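Local atomic coordinates of ribosomal RNA processing protein 6 (Trypanosoma brucei brucei, PDB entry 4NLC), a protein that degrades or trims RNA from its 3' end as a 3'-5' exoribonuclease, probably in nuclear rRNA processing with the exosome, and is represented here by its catalytic core. Residues A[9-13]-A[126-130]; A[123-127]-A[206-210]; A[290-295]-A[325-329]; A[297-301]-A[353-357]; A[321-325]-A[338-342]. The protein carries 1 engineered substitution. One frame throughout, in Å; residues are numbered along the deposited sequence.

Interaction 1: residues A[9-13]-A[126-130]; sequences FEHPV and LKVRA
Arg129 lays its guanidinium flat on the ring of Phe9: the two centres are 3.9 Å apart and the planes only 7° from parallel. Its CZ stands 3.9 Å from the ring centroid, 24° off the normal, a cation-pi pair, while its CD makes a CH-pi contact 3.5 Å from the same centroid. An extended side chain (chi1, chi2 and chi3 all t) lets both methylene and charge cover the ring, and chi4 84° sets the guanidinium plane. Phe9 CA-to-CB runs sideways, chi1 m and chi2 -3° bringing the ring to Arg129. Segment 9-13 is irregular and mostly extended, Glu10 alone having helical angles. Residues 126-129 form a type I turn closed by a weak bond from Arg129 N to Leu126 O (3.4 Å), which passes into a 3-10 segment at Arg129 and Ala130. Phe9 CA lies 7.5 Å from Arg129 CA, and Glu10 CA 6.5 Å from Ala130 CA. Leu126 CD2 meets the ring edge, 4.2 Å from Phe9 CE1; Glu10 CG reaches Ala130 CB at 3.7 Å and Val13 CG2 comes within 4.0 Å of Arg129 NH2. One water weakly links Glu10 N (3.2 Å) with Arg129 NE (3.3 Å). Thus the N-terminal arm lies against the exonuclease domain without direct hydrogen bonds between the segments. Since Arg129 NH1 forms a salt bridge with Asp161, the arginine can serve an acid and an aromatic face at once.

Interaction 2: residues A[123-127]-A[206-210]; sequences VDCLK and WRVRP
A bidentate salt bridge joins segment 123-127, which leaves strand 120-123, to segment 206-210 of the exonuclease domain, near-helical at Trp206 and Arg207, extended from Val208, with a cis peptide before Pro210. Arg209 NE gives a hydrogen bond to Asp124 OD2 (2.7 Å) and Arg209 NH2 one to Asp124 OD1 (3.0 Å). Arg209, with chi1 and chi2 m and chi3 t, folds back so that NH1 also reaches Trp206 O and Val208 O, both at 2.8 Å; NH2 adds a weak bond to Cys110 O. Arginine suits the place because its fan of donors serves carboxylate and backbone together. Asp124 (chi1 t) centres an inverse gamma turn, and its OD1 further accepts from Leu126 N and Lys127 N, each 3.0 Å away, making an Asx turn and the longer Asx motif. Its short side chain thus holds the carboxylate against amides of residues 125-127, which have helical angles. The CA atoms of Asp124 and Arg209 are 9.6 Å apart, those of Leu126 and Arg207 7.8 Å. Leu126 CD1 covers one guanidinium face, 3.6 Å from Arg209 NH2, and lies 3.9 Å from Arg207 CA. Around them, Cys125 and Trp206 pack on strand 108-115, Val123 on helix 77-87, and segment 206-210 leads toward helix 213-224.

Interaction 3: residues A[290-295]-A[325-329]; sequences SQLQVA and IATKL
Within the helical HRDC domain, helix 289-309 meets the C-terminal end of helix 319-328 so closely that Gln291 CA and Ala326 CA are 4.8 Å apart. Small residues allow this: Ala326 offers almost no bulk, its CB 3.7 Å from Ala295 N and 3.9 Å from Ala295 CB. Val294 (chi1 t) points its CB toward segment 325-329 and is the apolar bump. Its CG1 fits against the opposing backbone, 3.6 Å from Ala326 CA and 3.9 Å from Ile325 CG2, while its CG2 rests 3.6 Å from Leu329 CD2. Leu329 leaves the helix with positive phi (48°), although its N still bonds to Ile325 O at 2.8 Å; chi1 m and chi2 t send its branched end back beside Val294 and Gln291, whose CG is 4.0 Å from Leu329 CD1. Gln291, chi1 m and chi2 t, lies along the 325-329 backbone, its CG 3.2 Å from Ala326 O. Its OE1 accepts from Ser288 N, while its long side chain carries Gln291 NE2 to a 2.8 Å hydrogen bond with Thr327 O.

Interaction 4: residues A[297-301]-A[353-357]; sequences EIFNW and KLLQI
Trp301, Ile357 and Leu354 fill most of the space between helices 289-309 and 351-359. Segments 297-301 and 353-357 run nearly antiparallel, their directions 153° apart, with axes approaching to 10.4 Å, leaving room for large side chains. Both are helical throughout; Glu297 CA lies 6.9 Å from Ile357 CA, and Ile298 CA 6.9 Å from Leu354 CA. Trp301, chi1 t and chi2 83°, presents a broad apolar face to Leu354 (chi1 m, chi2 t): Leu354 CD2 is 3.8 Å from the centroid of the six-membered ring, 24° off the normal, in a CH-pi contact. The same Leu354 CD2 touches Ile298 CD1 at 3.6 Å, helped by an m,m rotamer of Ile298. Ile357 (chi1 m, chi2 t) sets CD1 3.8 Å from Trp301 CB and 4.1 Å from Ile298 CD1, and CG2 3.7 Å from Glu297 CB and 3.8 Å from Ile298 CD1. The flexible aliphatic stem of Lys353 brings CE to 3.4 Å from Trp301 NE1 at the indole edge. In this largely apolar helix-helix interface of the HRDC domain, with Glu297 and Lys353 at its exposed edge, Met317 touches Trp301, Ile298 and Leu354, Val322 and Ile325 of helix 319-328 meet Ile298, and Val336 of helix 333-339 packs on Leu354.

Interaction 5: residues A[321-325]-A[338-342]; sequences SVLSI and KCCSP. Engineered in segment 321-325: Ser321 (natural residue Cys).
Ser321, an engineered replacement for the natural cysteine, begins the contact with its CA 5.0 Å from Cys340 CA. With chi1 m, its OG gives a hydrogen bond to Cys339 O (2.9 Å) and lies 3.5 Å from Cys340 CA; a water donates to this OG at 3.2 Å and to Cys340 O at 2.8 Å. In another structure of this protein a disulfide joins the cysteine at 321 to Cys340; here the serine precludes it. One helical turn on, Ser324 (chi1 t) sets OG 3.7 Å from Cys339 CB, a small residue that leaves room for the Cys339 side chain. The contact links HRDC-domain helices 319-328 and 333-339; the latter ends at Cys339 and turns toward a cis peptide before Pro342, Ser341 OG bonding back to Lys338 O at 3.0 Å. Ile325, chi1 m and chi2 t, completes the apolar side, its CG1 3.6 Å from Cys339 CB and its CD1 3.5 Å from Cys340 SG, while its N bonds to Ser321 O at 3.1 Å.

The five contacts fall into two groups, one per domain. Interactions 1 and 2, centres 11 Å apart, share Leu126 and Lys127 in the loop after strand 120-123, so the N-terminal arm and the 206-210 segment both meet one loop of the exonuclease domain. Interactions 3, 4 and 5 follow later in the chain, their centres 10 to 12 Å apart in the HRDC domain: 3 and 4 both use helix 289-309, 3 and 5 share Ile325 on helix 319-328, and Ile298 packs on Ile325. Centres of contacts in different groups lie about 32 to 41 Å apart, with nearest atoms at least about 14 Å apart, consistent with two separately packed modules in one catalytic core.

Interaction 1: residues A[9-13]-A[126-130]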
# COMPACT_ATOMS: atom_id res chain seq x y z
N PHE A 9 -4.83 -2.45 -17.24
CA PHE A 9 -5.63 -1.41 -16.57
C PHE A 9 -6.59 -0.75 -17.53
O PHE A 9 -6.22 -0.47 -18.67
CB PHE A 9 -4.77 -0.38 -15.80
CG PHE A 9 -4.00 -0.85 -14.59
CD1 PHE A 9 -4.10 -2.16 -14.13
CD2 PHE A 9 -3.15 0.02 -13.90
CE1 PHE A 9 -3.35 -2.61 -13.03
CE2 PHE A 9 -2.42 -0.41 -12.78
CZ PHE A 9 -2.54 -1.72 -12.35
N GLU A 10 -7.85 -0.56 -17.09
CA GLU A 10 -8.91 0.07 -17.89
C GLU A 10 -8.58 1.56 -18.03
O GLU A 10 -8.89 2.19 -19.05
CB GLU A 10 -10.29 -0.13 -17.24
CG GLU A 10 -10.75 -1.58 -17.18
CD GLU A 10 -11.11 -2.24 -18.49
OE1 GLU A 10 -12.09 -1.80 -19.14
OE2 GLU A 10 -10.43 -3.23 -18.87
N HIS A 11 -7.89 2.10 -17.01
CA HIS A 11 -7.44 3.47 -16.92
C HIS A 11 -5.91 3.46 -16.70
O HIS A 11 -5.45 2.91 -15.69
CB HIS A 11 -8.16 4.21 -15.77
CG HIS A 11 -9.64 3.95 -15.66
ND1 HIS A 11 -10.13 2.74 -15.18
CD2 HIS A 11 -10.69 4.77 -15.93
CE1 HIS A 11 -11.45 2.86 -15.18
NE2 HIS A 11 -11.84 4.06 -15.63
N PRO A 12 -5.09 4.02 -17.62
CA PRO A 12 -3.63 4.08 -17.38
C PRO A 12 -3.29 5.03 -16.21
O PRO A 12 -4.06 5.95 -15.93
CB PRO A 12 -3.06 4.58 -18.71
CG PRO A 12 -4.17 5.36 -19.31
CD PRO A 12 -5.46 4.74 -18.86
N VAL A 13 -2.17 4.78 -15.48
CA VAL A 13 -1.81 5.57 -14.30
C VAL A 13 -1.11 6.90 -14.69
O VAL A 13 -0.23 6.92 -15.54
CB VAL A 13 -1.02 4.76 -13.22
CG1 VAL A 13 -0.86 5.57 -11.93
CG2 VAL A 13 -1.72 3.44 -12.90
N LEU A 126 -6.39 -7.00 -9.06
CA LEU A 126 -5.86 -6.74 -10.37
C LEU A 126 -6.94 -7.01 -11.39
O LEU A 126 -7.24 -6.15 -12.20
CB LEU A 126 -4.60 -7.58 -10.65
CG LEU A 126 -3.33 -7.15 -9.91
CD1 LEU A 126 -2.16 -8.11 -10.19
CD2 LEU A 126 -2.97 -5.70 -10.23
N LYS A 127 -7.55 -8.19 -11.32
CA LYS A 127 -8.60 -8.61 -12.24
C LYS A 127 -9.86 -7.77 -12.09
O LYS A 127 -10.51 -7.52 -13.09
CB LYS A 127 -8.89 -10.12 -12.09
CG LYS A 127 -9.59 -10.68 -13.31
CD LYS A 127 -9.05 -12.01 -13.77
CE LYS A 127 -9.88 -12.55 -14.90
NZ LYS A 127 -9.96 -11.60 -16.05
N VAL A 128 -10.20 -7.34 -10.86
CA VAL A 128 -11.42 -6.52 -10.68
C VAL A 128 -11.07 -5.07 -10.22
O VAL A 128 -11.92 -4.38 -9.65
CB VAL A 128 -12.53 -7.20 -9.79
CG1 VAL A 128 -12.96 -8.53 -10.40
CG2 VAL A 128 -12.07 -7.39 -8.35
N ARG A 129 -9.84 -4.60 -10.57
CA ARG A 129 -9.35 -3.25 -10.27
C ARG A 129 -10.37 -2.17 -10.56
O ARG A 129 -10.65 -1.35 -9.69
CB ARG A 129 -8.04 -2.94 -11.02
CG ARG A 129 -7.44 -1.57 -10.67
CD ARG A 129 -6.18 -1.34 -11.49
NE ARG A 129 -5.74 0.05 -11.49
CZ ARG A 129 -4.99 0.60 -10.53
NH1 ARG A 129 -4.59 -0.13 -9.49
NH2 ARG A 129 -4.62 1.87 -10.61
N ALA A 130 -10.94 -2.20 -11.79
CA ALA A 130 -11.91 -1.22 -12.29
C ALA A 130 -13.26 -1.27 -11.56
O ALA A 130 -14.03 -0.32 -11.67
CB ALA A 130 -12.13 -1.45 -13.78
O HOH W 1 -7.92 0.15 -13.94

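Interaction 2: residues A[123-127]-A[206-210]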
# COMPACT_ATOMS: atom_id res chain seq x y z
N VAL A 123 -9.66 -11.37 -2.64
CA VAL A 123 -10.10 -10.58 -3.77
C VAL A 123 -8.96 -10.26 -4.73
O VAL A 123 -7.98 -9.64 -4.35
CB VAL A 123 -10.91 -9.31 -3.36
CG1 VAL A 123 -11.44 -8.57 -4.59
CG2 VAL A 123 -12.06 -9.70 -2.45
N ASP A 124 -9.15 -10.61 -6.01
CA ASP A 124 -8.17 -10.27 -7.01
C ASP A 124 -8.36 -8.83 -7.52
O ASP A 124 -9.06 -8.60 -8.51
CB ASP A 124 -8.11 -11.31 -8.14
CG ASP A 124 -6.96 -11.12 -9.09
OD1 ASP A 124 -6.42 -9.98 -9.15
OD2 ASP A 124 -6.62 -12.07 -9.80
N CYS A 125 -7.71 -7.88 -6.82
CA CYS A 125 -7.58 -6.43 -7.05
C CYS A 125 -7.08 -6.08 -8.41
O CYS A 125 -7.12 -4.91 -8.75
CB CYS A 125 -6.61 -5.83 -6.03
SG CYS A 125 -7.27 -5.73 -4.39
N LEU A 126 -6.39 -7.00 -9.06
CA LEU A 126 -5.86 -6.74 -10.37
C LEU A 126 -6.94 -7.01 -11.39
O LEU A 126 -7.24 -6.15 -12.20
CB LEU A 126 -4.60 -7.58 -10.65
CG LEU A 126 -3.33 -7.15 -9.91
CD1 LEU A 126 -2.16 -8.11 -10.19
CD2 LEU A 126 -2.97 -5.70 -10.23
N LYS A 127 -7.55 -8.19 -11.32
CA LYS A 127 -8.60 -8.61 -12.24
C LYS A 127 -9.86 -7.77 -12.09
O LYS A 127 -10.51 -7.52 -13.09
CB LYS A 127 -8.89 -10.12 -12.09
CG LYS A 127 -9.59 -10.68 -13.31
CD LYS A 127 -9.05 -12.01 -13.77
CE LYS A 127 -9.88 -12.55 -14.90
NZ LYS A 127 -9.96 -11.60 -16.05
N TRP A 206 3.31 -10.24 -5.67
CA TRP A 206 1.86 -10.42 -5.59
C TRP A 206 1.14 -10.14 -6.91
O TRP A 206 -0.07 -10.29 -6.99
CB TRP A 206 1.29 -9.63 -4.42
CG TRP A 206 1.67 -10.23 -3.12
CD1 TRP A 206 2.70 -9.84 -2.30
CD2 TRP A 206 1.11 -11.41 -2.52
NE1 TRP A 206 2.79 -10.69 -1.21
CE2 TRP A 206 1.84 -11.67 -1.33
CE3 TRP A 206 0.05 -12.27 -2.87
CZ2 TRP A 206 1.52 -12.73 -0.48
CZ3 TRP A 206 -0.23 -13.35 -2.05
CH2 TRP A 206 0.49 -13.56 -0.86
N ARG A 207 1.90 -9.85 -7.98
CA ARG A 207 1.34 -9.66 -9.31
C ARG A 207 1.13 -11.01 -10.00
O ARG A 207 0.44 -11.05 -11.01
CB ARG A 207 2.33 -8.88 -10.19
CG ARG A 207 2.67 -7.49 -9.70
CD ARG A 207 3.64 -6.87 -10.67
NE ARG A 207 4.89 -7.62 -10.73
CZ ARG A 207 5.76 -7.52 -11.71
NH1 ARG A 207 5.52 -6.73 -12.75
NH2 ARG A 207 6.88 -8.23 -11.68
N VAL A 208 1.78 -12.09 -9.51
CA VAL A 208 1.72 -13.37 -10.22
C VAL A 208 0.34 -14.00 -10.16
O VAL A 208 -0.36 -13.94 -9.14
CB VAL A 208 2.84 -14.39 -9.85
CG1 VAL A 208 4.23 -13.78 -10.08
CG2 VAL A 208 2.70 -14.92 -8.42
N ARG A 209 -0.06 -14.56 -11.29
CA ARG A 209 -1.31 -15.28 -11.47
C ARG A 209 -1.00 -16.55 -12.28
O ARG A 209 -0.30 -16.46 -13.29
CB ARG A 209 -2.40 -14.42 -12.15
CG ARG A 209 -2.82 -13.15 -11.38
CD ARG A 209 -3.51 -13.46 -10.04
NE ARG A 209 -3.93 -12.23 -9.35
CZ ARG A 209 -3.23 -11.58 -8.43
NH1 ARG A 209 -2.05 -12.04 -8.04
NH2 ARG A 209 -3.71 -10.48 -7.89
N PRO A 210 -1.46 -17.74 -11.85
CA PRO A 210 -2.27 -18.00 -10.64
C PRO A 210 -1.48 -17.78 -9.37
O PRO A 210 -0.24 -17.80 -9.38
CB PRO A 210 -2.66 -19.48 -10.81
CG PRO A 210 -1.54 -20.07 -11.62
CD PRO A 210 -1.19 -18.98 -12.60

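Interaction 3: residues A[290-295]-A[325-329]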
# COMPACT_ATOMS: atom_id res chain seq x y z
N SER A 290 31.61 19.07 -9.93
CA SER A 290 31.06 18.54 -11.17
C SER A 290 30.47 17.15 -10.99
O SER A 290 29.54 16.79 -11.71
CB SER A 290 32.11 18.57 -12.28
OG SER A 290 33.20 17.74 -11.91
N GLN A 291 30.99 16.38 -10.02
CA GLN A 291 30.48 15.04 -9.71
C GLN A 291 29.17 15.16 -8.95
O GLN A 291 28.29 14.33 -9.11
CB GLN A 291 31.52 14.25 -8.91
CG GLN A 291 32.77 13.90 -9.74
CD GLN A 291 33.85 13.28 -8.92
OE1 GLN A 291 34.30 13.82 -7.91
NE2 GLN A 291 34.36 12.17 -9.40
N LEU A 292 29.04 16.22 -8.14
CA LEU A 292 27.83 16.52 -7.39
C LEU A 292 26.71 16.95 -8.35
O LEU A 292 25.56 16.55 -8.15
CB LEU A 292 28.08 17.61 -6.32
CG LEU A 292 28.87 17.17 -5.08
CD1 LEU A 292 29.28 18.38 -4.23
CD2 LEU A 292 28.09 16.16 -4.25
N GLN A 293 27.06 17.74 -9.38
CA GLN A 293 26.11 18.19 -10.41
C GLN A 293 25.60 16.97 -11.19
O GLN A 293 24.39 16.87 -11.43
CB GLN A 293 26.76 19.22 -11.35
CG GLN A 293 25.88 19.74 -12.49
CD GLN A 293 26.64 20.60 -13.48
OE1 GLN A 293 27.47 21.44 -13.12
NE2 GLN A 293 26.33 20.44 -14.75
N VAL A 294 26.51 16.05 -11.54
CA VAL A 294 26.18 14.81 -12.23
C VAL A 294 25.30 13.91 -11.35
O VAL A 294 24.32 13.36 -11.85
CB VAL A 294 27.42 14.08 -12.82
CG1 VAL A 294 27.05 12.69 -13.34
CG2 VAL A 294 28.04 14.90 -13.94
N ALA A 295 25.60 13.80 -10.05
CA ALA A 295 24.78 13.00 -9.12
C ALA A 295 23.31 13.47 -9.15
O ALA A 295 22.43 12.64 -9.34
CB ALA A 295 25.32 13.10 -7.69
N ILE A 325 28.03 6.70 -11.88
CA ILE A 325 28.11 7.61 -13.02
C ILE A 325 28.74 8.91 -12.55
O ILE A 325 29.70 9.37 -13.16
CB ILE A 325 26.72 7.82 -13.70
CG1 ILE A 325 26.24 6.52 -14.39
CG2 ILE A 325 26.77 9.01 -14.70
CD1 ILE A 325 24.85 6.60 -14.98
N ALA A 326 28.23 9.47 -11.44
CA ALA A 326 28.73 10.69 -10.81
C ALA A 326 30.24 10.61 -10.52
O ALA A 326 30.97 11.53 -10.86
CB ALA A 326 27.95 10.95 -9.52
N THR A 327 30.71 9.49 -9.95
CA THR A 327 32.11 9.30 -9.53
C THR A 327 33.03 9.06 -10.71
O THR A 327 34.00 9.81 -10.88
CB THR A 327 32.22 8.18 -8.47
OG1 THR A 327 31.76 6.97 -9.04
CG2 THR A 327 31.40 8.45 -7.22
N LYS A 328 32.71 8.06 -11.55
CA LYS A 328 33.52 7.67 -12.70
C LYS A 328 33.44 8.62 -13.90
O LYS A 328 34.35 8.58 -14.74
CB LYS A 328 33.18 6.23 -13.15
CG LYS A 328 33.57 5.15 -12.14
CD LYS A 328 32.93 3.81 -12.51
CE LYS A 328 33.50 2.62 -11.78
NZ LYS A 328 32.98 1.33 -12.33
N LEU A 329 32.36 9.44 -14.01
CA LEU A 329 32.09 10.36 -15.15
C LEU A 329 32.28 9.65 -16.54
O LEU A 329 33.16 10.04 -17.30
CB LEU A 329 32.91 11.68 -15.04
CG LEU A 329 32.64 12.56 -13.80
CD1 LEU A 329 33.71 13.65 -13.64
CD2 LEU A 329 31.25 13.20 -13.83

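Interaction 4: residues A[297-301]-A[353-357]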
# COMPACT_ATOMS: atom_id res chain seq x y z
N GLU A 297 21.64 15.51 -11.45
CA GLU A 297 21.03 15.41 -12.78
C GLU A 297 20.68 13.97 -13.17
O GLU A 297 19.62 13.75 -13.73
CB GLU A 297 21.88 16.11 -13.86
CG GLU A 297 22.06 17.61 -13.70
CD GLU A 297 20.83 18.47 -13.93
OE1 GLU A 297 20.15 18.27 -14.97
OE2 GLU A 297 20.56 19.36 -13.09
N ILE A 298 21.56 12.98 -12.86
CA ILE A 298 21.27 11.56 -13.11
C ILE A 298 20.06 11.14 -12.24
O ILE A 298 19.14 10.48 -12.74
CB ILE A 298 22.49 10.63 -12.87
CG1 ILE A 298 23.64 10.88 -13.90
CG2 ILE A 298 22.05 9.14 -12.83
CD1 ILE A 298 23.36 10.49 -15.42
N PHE A 299 20.04 11.56 -10.97
CA PHE A 299 18.96 11.25 -10.06
C PHE A 299 17.64 11.86 -10.53
O PHE A 299 16.61 11.19 -10.47
CB PHE A 299 19.30 11.66 -8.61
CG PHE A 299 18.31 11.09 -7.61
CD1 PHE A 299 17.10 11.74 -7.34
CD2 PHE A 299 18.55 9.87 -6.99
CE1 PHE A 299 16.17 11.18 -6.46
CE2 PHE A 299 17.62 9.33 -6.09
CZ PHE A 299 16.44 9.99 -5.84
N ASN A 300 17.66 13.10 -11.02
CA ASN A 300 16.45 13.77 -11.51
C ASN A 300 15.98 13.16 -12.80
O ASN A 300 14.77 13.01 -12.98
CB ASN A 300 16.62 15.28 -11.60
CG ASN A 300 16.64 15.88 -10.22
OD1 ASN A 300 16.39 15.20 -9.22
ND2 ASN A 300 16.92 17.16 -10.13
N TRP A 301 16.93 12.74 -13.67
CA TRP A 301 16.60 12.02 -14.90
C TRP A 301 15.96 10.65 -14.53
O TRP A 301 14.97 10.24 -15.16
CB TRP A 301 17.85 11.80 -15.77
CG TRP A 301 17.52 11.00 -16.98
CD1 TRP A 301 16.99 11.48 -18.15
CD2 TRP A 301 17.47 9.57 -17.08
NE1 TRP A 301 16.65 10.43 -18.97
CE2 TRP A 301 16.94 9.25 -18.35
CE3 TRP A 301 17.84 8.52 -16.22
CZ2 TRP A 301 16.80 7.93 -18.79
CZ3 TRP A 301 17.69 7.21 -16.65
CH2 TRP A 301 17.19 6.92 -17.93
N LYS A 353 21.29 10.22 -23.66
CA LYS A 353 20.82 11.28 -22.77
C LYS A 353 21.67 11.27 -21.47
O LYS A 353 22.07 12.34 -21.00
CB LYS A 353 19.31 11.10 -22.45
CG LYS A 353 18.70 12.24 -21.64
CD LYS A 353 17.43 12.81 -22.29
CE LYS A 353 16.17 12.03 -21.98
NZ LYS A 353 14.97 12.66 -22.61
N LEU A 354 21.94 10.07 -20.90
CA LEU A 354 22.76 9.92 -19.69
C LEU A 354 24.18 10.39 -19.99
O LEU A 354 24.79 11.10 -19.19
CB LEU A 354 22.79 8.47 -19.20
CG LEU A 354 21.49 7.87 -18.70
CD1 LEU A 354 21.63 6.38 -18.52
CD2 LEU A 354 21.09 8.48 -17.39
N LEU A 355 24.67 10.03 -21.18
CA LEU A 355 25.98 10.42 -21.70
C LEU A 355 26.05 11.95 -21.92
O LEU A 355 27.08 12.55 -21.65
CB LEU A 355 26.25 9.66 -23.01
CG LEU A 355 27.60 9.85 -23.69
CD1 LEU A 355 28.74 9.62 -22.73
CD2 LEU A 355 27.72 8.95 -24.90
N GLN A 356 24.94 12.58 -22.34
CA GLN A 356 24.91 14.03 -22.53
C GLN A 356 25.02 14.77 -21.19
O GLN A 356 25.72 15.80 -21.10
CB GLN A 356 23.65 14.47 -23.32
CG GLN A 356 23.81 15.82 -24.03
CD GLN A 356 25.11 15.93 -24.80
OE1 GLN A 356 25.40 15.16 -25.73
NE2 GLN A 356 25.93 16.89 -24.40
N ILE A 357 24.36 14.22 -20.14
CA ILE A 357 24.38 14.73 -18.76
C ILE A 357 25.82 14.84 -18.28
O ILE A 357 26.22 15.89 -17.77
CB ILE A 357 23.48 13.88 -17.80
CG1 ILE A 357 21.98 14.16 -18.04
CG2 ILE A 357 23.86 14.12 -16.31
CD1 ILE A 357 20.97 13.11 -17.42

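Interaction 5: residues A[321-325]-A[338-342]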
# COMPACT_ATOMS: atom_id res chain seq x y z
N SER A 321 24.37 2.86 -8.94
CA SER A 321 24.62 3.19 -10.35
C SER A 321 24.62 4.68 -10.59
O SER A 321 25.39 5.16 -11.42
CB SER A 321 23.63 2.49 -11.27
OG SER A 321 23.88 1.09 -11.31
N VAL A 322 23.77 5.43 -9.86
CA VAL A 322 23.68 6.89 -9.90
C VAL A 322 25.02 7.43 -9.41
O VAL A 322 25.64 8.27 -10.08
CB VAL A 322 22.49 7.40 -9.05
CG1 VAL A 322 22.54 8.92 -8.91
CG2 VAL A 322 21.16 6.96 -9.64
N LEU A 323 25.49 6.90 -8.26
CA LEU A 323 26.76 7.29 -7.67
C LEU A 323 27.92 6.90 -8.54
O LEU A 323 28.83 7.70 -8.71
CB LEU A 323 26.93 6.75 -6.26
CG LEU A 323 27.67 7.70 -5.34
CD1 LEU A 323 26.70 8.72 -4.72
CD2 LEU A 323 28.43 6.93 -4.28
N SER A 324 27.85 5.73 -9.19
CA SER A 324 28.89 5.24 -10.09
C SER A 324 29.11 6.19 -11.28
O SER A 324 30.25 6.44 -11.64
CB SER A 324 28.54 3.84 -10.58
OG SER A 324 29.71 3.25 -11.11
N ILE A 325 28.03 6.70 -11.88
CA ILE A 325 28.11 7.61 -13.02
C ILE A 325 28.74 8.91 -12.55
O ILE A 325 29.70 9.37 -13.16
CB ILE A 325 26.72 7.82 -13.70
CG1 ILE A 325 26.24 6.52 -14.39
CG2 ILE A 325 26.77 9.01 -14.70
CD1 ILE A 325 24.85 6.60 -14.98
N LYS A 338 28.24 0.20 -18.33
CA LYS A 338 29.00 -0.50 -17.29
C LYS A 338 28.54 -0.03 -15.88
O LYS A 338 28.19 -0.87 -15.05
CB LYS A 338 30.50 -0.28 -17.47
CG LYS A 338 31.13 -1.16 -18.54
CD LYS A 338 32.64 -1.15 -18.43
CE LYS A 338 33.31 -1.91 -19.56
NZ LYS A 338 34.78 -1.68 -19.59
N CYS A 339 28.49 1.29 -15.64
CA CYS A 339 28.04 1.89 -14.38
C CYS A 339 26.63 1.43 -13.98
O CYS A 339 26.39 1.15 -12.80
CB CYS A 339 28.11 3.41 -14.45
SG CYS A 339 29.76 4.08 -14.76
N CYS A 340 25.71 1.34 -14.96
CA CYS A 340 24.29 1.02 -14.80
C CYS A 340 23.93 -0.48 -14.66
O CYS A 340 22.74 -0.78 -14.58
CB CYS A 340 23.49 1.65 -15.94
SG CYS A 340 23.57 3.45 -15.99
N SER A 341 24.91 -1.39 -14.63
CA SER A 341 24.62 -2.84 -14.53
C SER A 341 23.88 -3.19 -13.21
O SER A 341 24.36 -2.76 -12.15
CB SER A 341 25.91 -3.66 -14.66
OG SER A 341 26.66 -3.29 -15.80
N PRO A 342 22.73 -3.92 -13.21
CA PRO A 342 21.98 -4.49 -14.35
C PRO A 342 21.23 -3.44 -15.17
O PRO A 342 20.48 -2.65 -14.62
CB PRO A 342 21.06 -5.53 -13.69
CG PRO A 342 20.83 -5.02 -12.30
CD PRO A 342 22.06 -4.21 -11.92
O HOH W 2 21.23 -0.46 -12.29